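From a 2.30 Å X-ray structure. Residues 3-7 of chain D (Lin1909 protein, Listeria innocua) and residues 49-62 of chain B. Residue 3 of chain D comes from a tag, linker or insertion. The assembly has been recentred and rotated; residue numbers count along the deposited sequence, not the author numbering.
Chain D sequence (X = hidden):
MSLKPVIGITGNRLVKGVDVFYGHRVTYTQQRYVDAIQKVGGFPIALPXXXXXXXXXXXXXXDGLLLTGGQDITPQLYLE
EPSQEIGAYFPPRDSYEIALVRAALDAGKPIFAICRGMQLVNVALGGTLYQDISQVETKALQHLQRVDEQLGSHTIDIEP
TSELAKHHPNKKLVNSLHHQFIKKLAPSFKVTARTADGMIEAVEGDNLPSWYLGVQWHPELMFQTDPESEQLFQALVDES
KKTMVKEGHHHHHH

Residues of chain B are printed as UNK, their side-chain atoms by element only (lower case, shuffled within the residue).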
ATOM      1  N   LEU D   3      34.955 -17.897  28.939  1.00 43.49           N
ATOM      2  CA  LEU D   3      33.582 -18.204  28.426  1.00 43.15           C
ATOM      3  C   LEU D   3      32.605 -17.091  28.832  1.00 41.01           C
ATOM      4  O   LEU D   3      32.444 -16.787  30.019  1.00 40.67           O
ATOM      5  CB  LEU D   3      33.134 -19.570  28.958  1.00 45.00           C
ATOM      6  CG  LEU D   3      31.723 -20.050  28.624  1.00 45.79           C
ATOM      7  CD1 LEU D   3      31.700 -21.569  28.529  1.00 46.31           C
ATOM      8  CD2 LEU D   3      30.765 -19.551  29.690  1.00 46.51           C
ATOM      9  N   LYS D   4      31.960 -16.499  27.826  1.00 37.26           N
ATOM     10  CA  LYS D   4      31.036 -15.363  27.978  1.00 33.13           C
ATOM     11  C   LYS D   4      29.852 -15.454  28.941  1.00 30.60           C
ATOM     12  O   LYS D   4      29.194 -16.490  29.044  1.00 30.15           O
ATOM     13  CB  LYS D   4      30.477 -14.969  26.604  1.00 32.58           C
ATOM     14  CG  LYS D   4      31.474 -15.024  25.462  1.00 31.16           C
ATOM     15  CD  LYS D   4      30.852 -14.520  24.179  1.00 32.18           C
ATOM     16  CE  LYS D   4      31.755 -14.771  22.982  1.00 31.80           C
ATOM     17  NZ  LYS D   4      31.191 -14.179  21.734  1.00 30.76           N
ATOM     18  N   PRO D   5      29.563 -14.351  29.662  1.00 28.33           N
ATOM     19  CA  PRO D   5      28.429 -14.374  30.588  1.00 25.82           C
ATOM     20  C   PRO D   5      27.123 -14.327  29.787  1.00 25.22           C
ATOM     21  O   PRO D   5      27.028 -13.637  28.765  1.00 24.21           O
ATOM     22  CB  PRO D   5      28.652 -13.128  31.447  1.00 25.74           C
ATOM     23  CG  PRO D   5      29.408 -12.216  30.556  1.00 25.62           C
ATOM     24  CD  PRO D   5      30.379 -13.140  29.869  1.00 26.29           C
ATOM     25  N   VAL D   6      26.131 -15.077  30.253  1.00 23.69           N
ATOM     26  CA  VAL D   6      24.834 -15.161  29.591  1.00 22.76           C
ATOM     27  C   VAL D   6      23.898 -14.012  29.965  1.00 22.80           C
ATOM     28  O   VAL D   6      23.646 -13.753  31.145  1.00 23.05           O
ATOM     29  CB  VAL D   6      24.150 -16.517  29.925  1.00 22.07           C
ATOM     30  CG1 VAL D   6      22.808 -16.627  29.231  1.00 19.62           C
ATOM     31  CG2 VAL D   6      25.061 -17.669  29.511  1.00 22.56           C
ATOM     32  N   ILE D   7      23.398 -13.313  28.950  1.00 22.58           N
ATOM     33  CA  ILE D   7      22.478 -12.205  29.165  1.00 21.74           C
ATOM     34  C   ILE D   7      21.118 -12.558  28.577  1.00 22.92           C
ATOM     35  O   ILE D   7      20.990 -12.791  27.368  1.00 22.07           O
ATOM     36  CB  ILE D   7      22.978 -10.917  28.500  1.00 20.91           C
ATOM     37  CG1 ILE D   7      24.323 -10.506  29.104  1.00 19.92           C
ATOM     38  CG2 ILE D   7      21.955  -9.801  28.703  1.00 18.93           C
ATOM     39  CD1 ILE D   7      24.247 -10.098  30.574  1.00 18.83           C
TER
ATOM     40  N   UNK B  49      21.309 -15.385  16.302  1.00 15.85           N
ATOM     41  CA  UNK B  49      22.416 -15.770  15.454  1.00 16.71           C
ATOM     42  C   UNK B  49      23.646 -15.227  16.169  1.00 17.61           C
ATOM     43  O   UNK B  49      23.640 -14.093  16.637  1.00 18.03           O
ATOM     44  c   UNK B  49      21.190 -15.806  13.269  1.00 14.70           C
ATOM     45  c   UNK B  49      23.641 -15.300  13.300  1.00 14.48           C
ATOM     46  c   UNK B  49      22.315 -15.139  14.052  1.00 16.62           C
ATOM     47  c   UNK B  49      20.849 -15.087  11.997  1.00 17.01           C
ATOM     48  N   UNK B  50      24.690 -16.041  16.269  1.00 18.96           N
ATOM     49  CA  UNK B  50      25.917 -15.623  16.942  1.00 20.40           C
ATOM     50  C   UNK B  50      27.070 -16.258  16.178  1.00 20.95           C
ATOM     51  O   UNK B  50      26.849 -17.051  15.261  1.00 21.34           O
ATOM     52  c   UNK B  50      26.818 -15.257  19.317  1.00 24.81           C
ATOM     53  o   UNK B  50      26.403 -14.953  20.458  1.00 24.79           O
ATOM     54  o   UNK B  50      27.948 -14.905  18.903  1.00 24.87           O
ATOM     55  c   UNK B  50      25.913 -16.102  18.409  1.00 21.25           C
ATOM     56  N   UNK B  51      28.298 -15.905  16.538  1.00 21.47           N
ATOM     57  CA  UNK B  51      29.464 -16.464  15.872  1.00 20.78           C
ATOM     58  C   UNK B  51      29.550 -17.982  16.087  1.00 21.07           C
ATOM     59  O   UNK B  51      29.242 -18.489  17.169  1.00 19.60           O
ATOM     60  c   UNK B  51      31.975 -16.264  15.661  1.00 24.50           C
ATOM     61  o   UNK B  51      32.618 -17.237  16.121  1.00 25.34           O
ATOM     62  o   UNK B  51      32.294 -15.664  14.610  1.00 26.20           O
ATOM     63  c   UNK B  51      30.734 -15.790  16.388  1.00 22.99           C
ATOM     64  N   UNK B  52      29.977 -18.726  15.051  1.00 20.14           N
ATOM     65  CA  UNK B  52      30.110 -20.189  15.108  1.00 20.41           C
ATOM     66  C   UNK B  52      30.824 -20.727  16.352  1.00 21.39           C
ATOM     67  O   UNK B  52      30.380 -21.695  16.965  1.00 19.92           O
ATOM     68  c   UNK B  52      30.355 -19.463  12.868  1.00 20.77           C
ATOM     69  c   UNK B  52      30.382 -18.210  13.729  1.00 18.45           C
ATOM     70  c   UNK B  52      30.878 -20.511  13.827  1.00 19.80           C
ATOM     71  N   UNK B  53      31.934 -20.098  16.725  1.00 22.63           N
ATOM     72  CA  UNK B  53      32.695 -20.549  17.883  1.00 24.31           C
ATOM     73  C   UNK B  53      31.876 -20.543  19.172  1.00 25.22           C
ATOM     74  O   UNK B  53      32.273 -21.148  20.167  1.00 27.45           O
ATOM     75  o   UNK B  53      33.574 -18.331  18.358  1.00 23.83           O
ATOM     76  c   UNK B  53      33.936 -19.669  18.068  1.00 25.24           C
ATOM     77  N   UNK B  54      30.726 -19.879  19.151  1.00 22.74           N
ATOM     78  CA  UNK B  54      29.893 -19.785  20.340  1.00 21.65           C
ATOM     79  C   UNK B  54      28.885 -20.923  20.483  1.00 20.73           C
ATOM     80  O   UNK B  54      28.259 -21.094  21.530  1.00 19.52           O
ATOM     81  o   UNK B  54      29.008 -17.999  21.708  1.00 28.99           O
ATOM     82  c   UNK B  54      27.789 -18.539  19.715  1.00 19.94           C
ATOM     83  c   UNK B  54      29.162 -18.430  20.357  1.00 23.40           C
ATOM     84  N   UNK B  55      28.740 -21.704  19.423  1.00 21.70           N
ATOM     85  CA  UNK B  55      27.813 -22.825  19.404  1.00 21.29           C
ATOM     86  C   UNK B  55      27.937 -23.761  20.615  1.00 22.04           C
ATOM     87  O   UNK B  55      26.926 -24.176  21.193  1.00 21.80           O
ATOM     88  c   UNK B  55      28.000 -23.607  18.121  1.00 21.76           C
ATOM     89  N   UNK B  56      29.165 -24.099  21.006  1.00 22.43           N
ATOM     90  CA  UNK B  56      29.352 -24.990  22.150  1.00 23.03           C
ATOM     91  C   UNK B  56      28.698 -24.416  23.400  1.00 22.30           C
ATOM     92  O   UNK B  56      27.994 -25.132  24.114  1.00 24.70           O
ATOM     93  c   UNK B  56      30.855 -25.267  22.446  1.00 24.62           C
ATOM     94  c   UNK B  56      31.566 -23.965  22.816  1.00 30.42           C
ATOM     95  c   UNK B  56      31.515 -25.926  21.237  1.00 22.39           C
ATOM     96  N   UNK B  57      28.915 -23.134  23.679  1.00 20.56           N
ATOM     97  CA  UNK B  57      28.283 -22.550  24.854  1.00 19.65           C
ATOM     98  C   UNK B  57      26.760 -22.585  24.692  1.00 20.53           C
ATOM     99  O   UNK B  57      26.037 -22.877  25.639  1.00 19.86           O
ATOM    100  n   UNK B  57      28.252 -18.732  27.898  1.00 19.95           N
ATOM    101  c   UNK B  57      28.751 -21.108  25.086  1.00 18.55           C
ATOM    102  o   UNK B  57      29.369 -18.470  25.971  1.00 21.07           O
ATOM    103  c   UNK B  57      28.586 -19.111  26.671  1.00 19.84           C
ATOM    104  c   UNK B  57      27.924 -20.381  26.155  1.00 19.34           C
ATOM    105  N   UNK B  58      26.281 -22.283  23.487  1.00 19.77           N
ATOM    106  CA  UNK B  58      24.847 -22.296  23.215  1.00 19.00           C
ATOM    107  C   UNK B  58      24.227 -23.648  23.577  1.00 19.07           C
ATOM    108  O   UNK B  58      23.267 -23.717  24.341  1.00 17.76           O
ATOM    109  c   UNK B  58      24.595 -21.994  21.741  1.00 18.51           C
ATOM    110  N   UNK B  59      24.787 -24.720  23.027  1.00 19.29           N
ATOM    111  CA  UNK B  59      24.271 -26.057  23.275  1.00 19.54           C
ATOM    112  C   UNK B  59      24.386 -26.521  24.727  1.00 22.32           C
ATOM    113  O   UNK B  59      23.585 -27.343  25.174  1.00 22.72           O
ATOM    114  c   UNK B  59      24.642 -28.502  22.755  1.00 15.74           C
ATOM    115  c   UNK B  59      24.953 -27.075  22.332  1.00 19.43           C
ATOM    116  c   UNK B  59      24.506 -26.800  20.886  1.00 18.42           C
ATOM    117  c   UNK B  59      22.992 -26.825  20.678  1.00 16.40           C
ATOM    118  N   UNK B  60      25.365 -26.000  25.470  1.00 22.65           N
ATOM    119  CA  UNK B  60      25.518 -26.401  26.872  1.00 24.26           C
ATOM    120  C   UNK B  60      24.349 -25.880  27.724  1.00 24.96           C
ATOM    121  O   UNK B  60      23.992 -26.466  28.757  1.00 25.99           O
ATOM    122  o   UNK B  60      26.879 -24.481  27.543  1.00 24.46           O
ATOM    123  c   UNK B  60      26.850 -25.893  27.441  1.00 23.60           C
ATOM    124  N   UNK B  61      23.750 -24.787  27.270  1.00 23.78           N
ATOM    125  CA  UNK B  61      22.622 -24.165  27.955  1.00 23.09           C
ATOM    126  C   UNK B  61      21.332 -24.951  27.809  1.00 21.72           C
ATOM    127  O   UNK B  61      20.408 -24.772  28.593  1.00 21.77           O
ATOM    128  c   UNK B  61      22.978 -20.365  27.226  1.00 24.58           C
ATOM    129  c   UNK B  61      24.150 -21.840  28.906  1.00 26.53           C
ATOM    130  c   UNK B  61      22.387 -22.765  27.388  1.00 24.22           C
ATOM    131  c   UNK B  61      22.844 -21.548  28.183  1.00 26.35           C
ATOM    132  N   UNK B  62      21.273 -25.838  26.821  1.00 20.67           N
ATOM    133  CA  UNK B  62      20.038 -26.566  26.567  1.00 18.84           C
ATOM    134  C   UNK B  62      20.082 -28.090  26.640  1.00 19.73           C
ATOM    135  O   UNK B  62      21.150 -28.701  26.627  1.00 20.74           O
ATOM    136  c   UNK B  62      20.316 -26.764  24.073  1.00 13.96           C
ATOM    137  c   UNK B  62      19.483 -26.152  25.186  1.00 16.57           C
ATOM    138  c   UNK B  62      19.499 -24.644  25.076  1.00 14.69           C
TER

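Position 49 carries four side-chain carbons, forked at the first, with one arm two carbons long; this is isoleucine, and Ile B49 is out of reach of chain D. Position 50 has two carbons, the second bearing two oxygens, one of which lies 4.4 Å from Lys D4 NZ: a carboxylate on a two-carbon chain, hence aspartate. One of the two oxygens, OD1 of Asp B50, accepts from the backbone N of position 51, 2.6 Å away. Position 51 has two carbons, the second carrying two oxygens, and makes no contact with chain D; it is Asp B51.

Position 52 has three carbons closing a ring onto the backbone N, which defines proline. Position 53 shows one carbon and then one oxygen, so it is serine; both N and OG of Ser B53 bond to OD1 of Asp B51, at 3.0 and 2.7 Å, fixing the backbone at 51-53. At position 54 one carbon carries an oxygen and a carbon, and the oxygen lies 4.4 Å from Lys D4 NZ, too far for a hydrogen bond; the fork is that of threonine, Thr B54.

Position 55, a single carbon, is Ala B55. Position 56, one carbon carrying two more, is Val B56, exposed and without contact to chain D. Position 57 has three carbons, the third bearing one oxygen and one nitrogen; the nitrogen lies 2.7 Å from Lys D4 O. A terminal amide on this length of chain is glutamine. Chi1 of 170° and chi2 of 164° (both t) keep the side chain of Gln B57 extended, and its CA-to-CB bond points toward the other stretch.

Position 58 is again a single carbon, Ala B58. Position 59, four carbons forked at the first with one longer arm, is Ile B59; neither residue reaches chain D. Position 60, one carbon then one oxygen, is Ser B60, whose OG donates to Gln B57 O at 2.6 Å. Position 61 has four carbons forked at the second, one of them 4.1 Å from Val D6 CG2: leucine. Position 62, one carbon carrying two, is Val B62, out of reach.

The contact centres on Gln B57, which has the largest covered area of the residues here. Its NE2 donates to Lys D4 O at 2.7 Å with an N-H...acceptor angle of 175°, so the bond is nearly linear. The same NE2 lies 3.2 Å from CD2 of Leu D3, a tag residue, and 3.7 Å from Val D6 CG2, so carbon atoms of chain D flank the polar bond. Val D6 CG2 also meets Leu B61 CD2 at 4.1 Å, adding an apolar contact. Lys D4 NZ and Asp B50 OD1 are 4.4 Å apart, beyond a salt bridge, leaving only a longer-range attraction between opposite charges.

Chain B, residues 49-62: IDDPSTAVQAISLV
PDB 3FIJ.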